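Side-chain contacts in probable primosomal replication protein n (Ralstonia solanacearum, PDB 4FDB), which probably binds single-stranded DNA as a homodimer and takes part in restarting stalled replication forks by stabilising the PriA helicase on DNA: residues A[18-21]-A[25-28]; A[48-53]-A[75-80]. The protein carries 3 engineered substitutions. All coordinates share one frame; numbering follows the deposited sequence.

Contact 1: A[18-21]-A[25-28]; sequences RYTP and PIVN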
ATOM      1  N   ARG A  18      20.843   7.273  -6.693  1.00 20.41           N
ATOM      2  CA  ARG A  18      20.844   8.709  -6.945  1.00 24.79           C
ATOM      3  C   ARG A  18      20.778   9.423  -5.596  1.00 22.18           C
ATOM      4  O   ARG A  18      20.664   8.778  -4.556  1.00 21.07           O
ATOM      5  CB  ARG A  18      19.645   9.106  -7.812  1.00 24.97           C
ATOM      6  CG  ARG A  18      18.303   8.814  -7.176  1.00 26.26           C
ATOM      7  CD  ARG A  18      17.166   9.166  -8.126  1.00 24.76           C
ATOM      8  NE  ARG A  18      15.872   8.742  -7.610  1.00 24.67           N
ATOM      9  CZ  ARG A  18      15.078   9.503  -6.865  1.00 29.51           C
ATOM     10  NH1 ARG A  18      15.451  10.732  -6.538  1.00 27.23           N
ATOM     11  NH2 ARG A  18      13.909   9.038  -6.446  1.00 29.68           N
ATOM     12  N   TYR A  19      20.859  10.748  -5.610  1.00 23.96           N
ATOM     13  CA  TYR A  19      20.931  11.502  -4.370  1.00 24.66           C
ATOM     14  C   TYR A  19      19.970  12.675  -4.408  1.00 29.13           C
ATOM     15  O   TYR A  19      19.786  13.297  -5.453  1.00 26.71           O
ATOM     16  CB  TYR A  19      22.358  12.011  -4.135  1.00 26.86           C
ATOM     17  CG  TYR A  19      23.369  10.890  -4.102  1.00 28.24           C
ATOM     18  CD1 TYR A  19      23.846  10.392  -2.896  1.00 29.10           C
ATOM     19  CD2 TYR A  19      23.819  10.306  -5.278  1.00 28.75           C
ATOM     20  CE1 TYR A  19      24.756   9.343  -2.866  1.00 26.22           C
ATOM     21  CE2 TYR A  19      24.719   9.258  -5.257  1.00 27.05           C
ATOM     22  CZ  TYR A  19      25.183   8.784  -4.053  1.00 27.31           C
ATOM     23  OH  TYR A  19      26.085   7.743  -4.048  1.00 27.32           O
ATOM     24  N   THR A  20      19.353  12.959  -3.268  1.00 27.57           N
ATOM     25  CA  THR A  20      18.600  14.201  -3.106  1.00 30.71           C
ATOM     26  C   THR A  20      19.568  15.379  -3.071  1.00 33.68           C
ATOM     27  O   THR A  20      20.778  15.202  -2.918  1.00 33.77           O
ATOM     28  CB  THR A  20      17.800  14.209  -1.791  1.00 26.84           C
ATOM     29  OG1 THR A  20      18.704  14.378  -0.690  1.00 28.98           O
ATOM     30  CG2 THR A  20      16.995  12.939  -1.634  1.00 28.16           C
ATOM     31  N   PRO A  21      19.044  16.607  -3.214  1.00 39.62           N
ATOM     32  CA  PRO A  21      19.904  17.781  -3.052  1.00 42.99           C
ATOM     33  C   PRO A  21      20.674  17.826  -1.721  1.00 43.54           C
ATOM     34  O   PRO A  21      21.742  18.435  -1.667  1.00 46.84           O
ATOM     35  CB  PRO A  21      18.913  18.941  -3.129  1.00 43.34           C
ATOM     36  CG  PRO A  21      17.846  18.439  -4.041  1.00 35.06           C
ATOM     37  CD  PRO A  21      17.732  16.955  -3.787  1.00 37.07           C
ATOM     38  N   PRO A  25      21.072   9.392  -0.160  1.00 22.01           N
ATOM     39  CA  PRO A  25      20.951   8.444  -1.271  1.00 20.64           C
ATOM     40  C   PRO A  25      19.575   7.810  -1.360  1.00 19.70           C
ATOM     41  O   PRO A  25      18.964   7.516  -0.337  1.00 17.90           O
ATOM     42  CB  PRO A  25      21.987   7.365  -0.933  1.00 23.63           C
ATOM     43  CG  PRO A  25      22.162   7.431   0.537  1.00 21.39           C
ATOM     44  CD  PRO A  25      21.880   8.865   0.952  1.00 22.65           C
ATOM     45  N   ILE A  26      19.123   7.576  -2.588  1.00 17.92           N
ATOM     46  CA  ILE A  26      17.859   6.900  -2.846  1.00 16.23           C
ATOM     47  C   ILE A  26      18.089   5.799  -3.853  1.00 15.79           C
ATOM     48  O   ILE A  26      18.718   6.035  -4.879  1.00 18.42           O
ATOM     49  CB  ILE A  26      16.884   7.847  -3.536  1.00 19.03           C
ATOM     50  CG1 ILE A  26      16.722   9.140  -2.736  1.00 25.07           C
ATOM     51  CG2 ILE A  26      15.556   7.139  -3.799  1.00 20.44           C
ATOM     52  CD1 ILE A  26      15.957   8.967  -1.473  1.00 28.63           C
ATOM     53  N   VAL A  27      17.567   4.611  -3.568  1.00 15.02           N
ATOM     54  CA  VAL A  27      17.525   3.539  -4.562  1.00 16.70           C
ATOM     55  C   VAL A  27      16.068   3.210  -4.861  1.00 15.71           C
ATOM     56  O   VAL A  27      15.339   2.755  -3.985  1.00 16.53           O
ATOM     57  CB  VAL A  27      18.297   2.277  -4.099  1.00 17.74           C
ATOM     58  CG1 VAL A  27      18.009   1.088  -5.018  1.00 15.39           C
ATOM     59  CG2 VAL A  27      19.800   2.555  -4.062  1.00 17.13           C
ATOM     60  N   ASN A  28      15.649   3.485  -6.092  1.00 13.68           N
ATOM     61  CA  ASN A  28      14.337   3.081  -6.575  1.00 15.28           C
ATOM     62  C   ASN A  28      14.369   1.635  -7.025  1.00 16.60           C
ATOM     63  O   ASN A  28      15.340   1.190  -7.622  1.00 15.73           O
ATOM     64  CB  ASN A  28      13.919   3.957  -7.746  1.00 19.64           C
ATOM     65  CG  ASN A  28      13.522   5.348  -7.309  1.00 22.91           C
ATOM     66  OD1 ASN A  28      14.354   6.246  -7.239  1.00 25.82           O
ATOM     67  ND2 ASN A  28      12.242   5.529  -7.010  1.00 25.42           N
TER

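Contact 2: A[48-53]-A[75-80]; sequences FSIEAL and GFLARK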
ATOM      1  N   PHE A  48       0.850  -8.694  -7.974  1.00 16.39           N
ATOM      2  CA  PHE A  48       1.062  -7.360  -8.515  1.00 16.31           C
ATOM      3  C   PHE A  48       2.522  -6.983  -8.363  1.00 21.00           C
ATOM      4  O   PHE A  48       3.277  -7.637  -7.632  1.00 16.73           O
ATOM      5  CB  PHE A  48       0.161  -6.322  -7.799  1.00 14.74           C
ATOM      6  CG  PHE A  48       0.442  -6.170  -6.328  1.00 14.63           C
ATOM      7  CD1 PHE A  48       1.344  -5.210  -5.871  1.00 18.66           C
ATOM      8  CD2 PHE A  48      -0.212  -6.965  -5.399  1.00 13.70           C
ATOM      9  CE1 PHE A  48       1.608  -5.064  -4.515  1.00 20.82           C
ATOM     10  CE2 PHE A  48       0.055  -6.824  -4.044  1.00 15.30           C
ATOM     11  CZ  PHE A  48       0.951  -5.872  -3.601  1.00 15.15           C
ATOM     12  N   SER A  49       2.916  -5.917  -9.049  1.00 16.77           N
ATOM     13  CA  SER A  49       4.229  -5.337  -8.836  1.00 13.54           C
ATOM     14  C   SER A  49       4.031  -3.931  -8.293  1.00 14.90           C
ATOM     15  O   SER A  49       2.995  -3.309  -8.540  1.00 15.50           O
ATOM     16  CB  SER A  49       5.011  -5.301 -10.138  1.00 21.86           C
ATOM     17  OG  SER A  49       5.283  -6.629 -10.566  1.00 31.57           O
ATOM     18  N   ILE A  50       5.005  -3.454  -7.535  1.00 10.73           N
ATOM     19  CA  ILE A  50       4.873  -2.131  -6.925  1.00 12.86           C
ATOM     20  C   ILE A  50       6.223  -1.419  -6.931  1.00 13.04           C
ATOM     21  O   ILE A  50       7.264  -2.030  -6.684  1.00 13.21           O
ATOM     22  CB  ILE A  50       4.290  -2.244  -5.501  1.00 16.85           C
ATOM     23  CG1 ILE A  50       3.948  -0.862  -4.936  1.00 17.24           C
ATOM     24  CG2 ILE A  50       5.239  -3.035  -4.588  1.00 18.35           C
ATOM     25  CD1 ILE A  50       3.243  -0.927  -3.569  1.00 20.93           C
ATOM     26  N   GLU A  51       6.211  -0.131  -7.274  1.00 12.76           N
ATOM     27  CA  GLU A  51       7.426   0.663  -7.194  1.00 16.84           C
ATOM     28  C   GLU A  51       7.750   0.952  -5.741  1.00 13.63           C
ATOM     29  O   GLU A  51       6.865   1.294  -4.956  1.00 15.57           O
ATOM     30  CB  GLU A  51       7.249   1.977  -7.971  1.00 20.40           C
ATOM     31  CG  GLU A  51       7.143   1.779  -9.485  1.00 28.18           C
ATOM     32  CD  GLU A  51       8.491   1.516 -10.152  1.00 41.35           C
ATOM     33  OE1 GLU A  51       9.535   1.655  -9.474  1.00 41.32           O
ATOM     34  OE2 GLU A  51       8.510   1.169 -11.358  1.00 44.19           O
ATOM     35  N   ALA A  52       9.021   0.807  -5.374  1.00 11.49           N
ATOM     36  CA  ALA A  52       9.441   1.050  -4.005  1.00 12.39           C
ATOM     37  C   ALA A  52      10.717   1.871  -4.022  1.00 13.98           C
ATOM     38  O   ALA A  52      11.319   2.093  -5.082  1.00 15.11           O
ATOM     39  CB  ALA A  52       9.665  -0.272  -3.262  1.00 14.49           C
ATOM     40  N   LEU A  53      11.121   2.331  -2.851  1.00 14.57           N
ATOM     41  CA  LEU A  53      12.415   2.980  -2.737  1.00 16.46           C
ATOM     42  C   LEU A  53      12.937   2.885  -1.321  1.00 20.16           C
ATOM     43  O   LEU A  53      12.172   2.739  -0.367  1.00 18.46           O
ATOM     44  CB  LEU A  53      12.359   4.429  -3.232  1.00 19.98           C
ATOM     45  CG  LEU A  53      11.640   5.515  -2.435  1.00 17.39           C
ATOM     46  CD1 LEU A  53      12.492   6.034  -1.266  1.00 22.41           C
ATOM     47  CD2 LEU A  53      11.295   6.661  -3.356  1.00 23.44           C
ATOM     48  N   GLY A  75       7.087  -0.437   5.690  1.00 13.58           N
ATOM     49  CA  GLY A  75       7.297   0.955   5.373  1.00 14.25           C
ATOM     50  C   GLY A  75       5.984   1.643   5.186  1.00 15.83           C
ATOM     51  O   GLY A  75       4.988   1.247   5.806  1.00 15.71           O
ATOM     52  N   PHE A  76       5.984   2.670   4.344  1.00 14.87           N
ATOM     53  CA  PHE A  76       4.783   3.486   4.178  1.00 13.30           C
ATOM     54  C   PHE A  76       4.578   3.875   2.731  1.00 12.19           C
ATOM     55  O   PHE A  76       5.501   3.813   1.939  1.00 15.99           O
ATOM     56  CB  PHE A  76       4.858   4.738   5.059  1.00 14.25           C
ATOM     57  CG  PHE A  76       6.022   5.659   4.744  1.00 14.34           C
ATOM     58  CD1 PHE A  76       5.852   6.759   3.910  1.00 15.06           C
ATOM     59  CD2 PHE A  76       7.269   5.446   5.320  1.00 20.77           C
ATOM     60  CE1 PHE A  76       6.912   7.631   3.645  1.00 19.51           C
ATOM     61  CE2 PHE A  76       8.337   6.304   5.056  1.00 19.28           C
ATOM     62  CZ  PHE A  76       8.165   7.383   4.207  1.00 17.89           C
ATOM     63  N   LEU A  77       3.346   4.234   2.374  1.00 12.40           N
ATOM     64  CA  LEU A  77       3.070   4.695   1.019  1.00 15.17           C
ATOM     65  C   LEU A  77       3.204   6.216   0.936  1.00 15.98           C
ATOM     66  O   LEU A  77       2.931   6.918   1.898  1.00 17.33           O
ATOM     67  CB  LEU A  77       1.647   4.321   0.606  1.00 15.69           C
ATOM     68  CG  LEU A  77       1.390   2.821   0.494  1.00 15.28           C
ATOM     69  CD1 LEU A  77      -0.080   2.584   0.138  1.00 17.30           C
ATOM     70  CD2 LEU A  77       2.306   2.201  -0.550  1.00 17.52           C
ATOM     71  N   ALA A  78       3.597   6.714  -0.231  1.00 15.91           N
ATOM     72  CA  ALA A  78       3.665   8.147  -0.464  1.00 16.42           C
ATOM     73  C   ALA A  78       3.499   8.421  -1.942  1.00 20.55           C
ATOM     74  O   ALA A  78       3.488   7.494  -2.737  1.00 20.05           O
ATOM     75  CB  ALA A  78       4.971   8.722   0.052  1.00 19.76           C
ATOM     76  N   ARG A  79       3.305   9.692  -2.287  1.00 25.62           N
ATOM     77  CA  ARG A  79       3.239  10.109  -3.679  1.00 32.40           C
ATOM     78  C   ARG A  79       4.631  10.094  -4.281  1.00 30.92           C
ATOM     79  O   ARG A  79       5.603  10.467  -3.618  1.00 29.73           O
ATOM     80  CB  ARG A  79       2.676  11.523  -3.793  1.00 35.46           C
ATOM     81  CG  ARG A  79       1.176  11.605  -3.870  1.00 40.49           C
ATOM     82  CD  ARG A  79       0.739  13.029  -4.205  1.00 43.35           C
ATOM     83  NE  ARG A  79      -0.714  13.153  -4.260  1.00 51.23           N
ATOM     84  CZ  ARG A  79      -1.402  14.112  -3.647  1.00 53.31           C
ATOM     85  NH1 ARG A  79      -0.761  15.032  -2.935  1.00 49.54           N
ATOM     86  NH2 ARG A  79      -2.726  14.151  -3.744  1.00 57.17           N
ATOM     87  N   LYS A  80       4.716   9.665  -5.538  1.00 34.88           N
ATOM     88  CA  LYS A  80       5.973   9.634  -6.280  1.00 41.20           C
ATOM     89  C   LYS A  80       6.590  11.031  -6.345  1.00 42.24           C
ATOM     90  O   LYS A  80       7.763  11.221  -6.010  1.00 41.52           O
ATOM     91  CB  LYS A  80       5.721   9.109  -7.697  1.00 48.88           C
ATOM     92  CG  LYS A  80       6.960   8.638  -8.446  1.00 50.59           C
ATOM     93  CD  LYS A  80       7.418   7.285  -7.939  1.00 50.08           C
ATOM     94  CE  LYS A  80       8.492   6.679  -8.834  1.00 50.79           C
ATOM     95  NZ  LYS A  80       8.966   5.363  -8.309  1.00 43.84           N
TER

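Contact 1: A[18-21]-A[25-28]
The guanidinium of Arg18 carries the methyl CG2 of Ile26 over one face, 3.6 Å above its plane and displaced toward the rim, while the amide of Asn28 meets it at the edge. The two flat groups lie 17° apart, nearly coplanar, and the arginine grips side-on with two nitrogens converging on a single oxygen. Arg18 NE reaches Asn28 OD1 at 2.9 Å almost in line with the C=O bond, whereas NH2 of Arg18 approaches the same oxygen on a lone pair. Both N-H groups are bent away from linear (145° and 143°), as expected when two donors share one acceptor. A chain extended from CG to NE carries the guanidinium past Ile26 to Asn28, two residues along the opposing strand.

The Tyr19 ring, by contrast, meets Pro25 obliquely, its CE1 lying 3.9 Å from Pro25 CB. The backbone here is the end of the antiparallel hairpin of strands 3-19 and 25-37. Arg18 and Ile26 form a hydrogen-bonded pair, with Arg18 N 3.1 Å from Ile26 O and Ile26 N 2.8 Å from Arg18 O; Tyr19 and Pro25 form the following non-hydrogen-bonded pair. Thr20 lays CG2 against CG1 of Ile26 at 4.0 Å, and its OG1 is hydrogen-bonded to the backbone N of Val24 in the turn.

Chemically, the two bonds to one oxygen, with the Ile26 methyl over one face, would limit the rotation of the guanidinium of an exposed arginine, whose positive charge would probably polarise the Asn28 carbonyl toward OD1.

Contact 2: A[48-53]-A[75-80]
Ile50 and Leu77 meet through their end methyls, CD1 of Ile50 lying 4.4 Å from CD2 of Leu77, inside the OB-type fold of this single-strand-binding family. Strands 44-55 and 70-79 are not neighbours in the sheet: strand 87-96 comes between them in its order, and no hydrogen bond joins the two segments. The contact is therefore made by side chains across the curve of the sheet. Ile50 is extended, with CG1 anti to the backbone N (chi1 -171°) and CD1 continuing the extended chain toward the 75-80 segment, where it reaches the leucine methyl.

The second meeting is polar and nearer the surface, with the larger share of buried area. Lys80 NZ lies 3.8 Å from Glu51 CB and 3.9 Å from OE1 of Glu51, so the salt bridge is long and the ammonium sits beside the root of the glutamate as much as beside its carboxylate. The two chains cross at a slant, each bent at chi2. With Glu51 exposed and Lys80 partly so, the attraction is probably weakened by solvent.

Farther out, backbone bonds fix strand 44-55 between its neighbours: Ile50 with Leu31 of strand 25-37, Glu51 and Leu53 with Phe89 of strand 87-96. Leu7 of strand 3-19 packs on Ile50, and the second subunit adds its Arg44 against Ala78. Strand 70-79 is tied from its backbone, where the carbonyl O of Leu77 accepts a hydrogen bond from the side-chain ND2 of Asn3 in the same chain.

Contact 1 closes before contact 2 opens along the chain, and their centres lie about 15 Å apart in the same five-stranded sheet. The first joins consecutive strands, 3-19 and 25-37, near the hairpin tip; the second links strands 44-55 and 70-79, closer to the centre of the chain. Strands 25-37 and 44-55 are sheet neighbours, which brings Val27 O to 3.5 Å from Leu53 CB. Separately, the Lys80 side chain, from beyond the end of strand 70-79, places NZ 3.5 Å from Asn28 ND2. A surface hairpin and a partly buried contact, running from the apolar Ile50-Leu77 pair to an outer charged pair, thus share one OB-type framework, with the second subunit packing beside contact 2 alone.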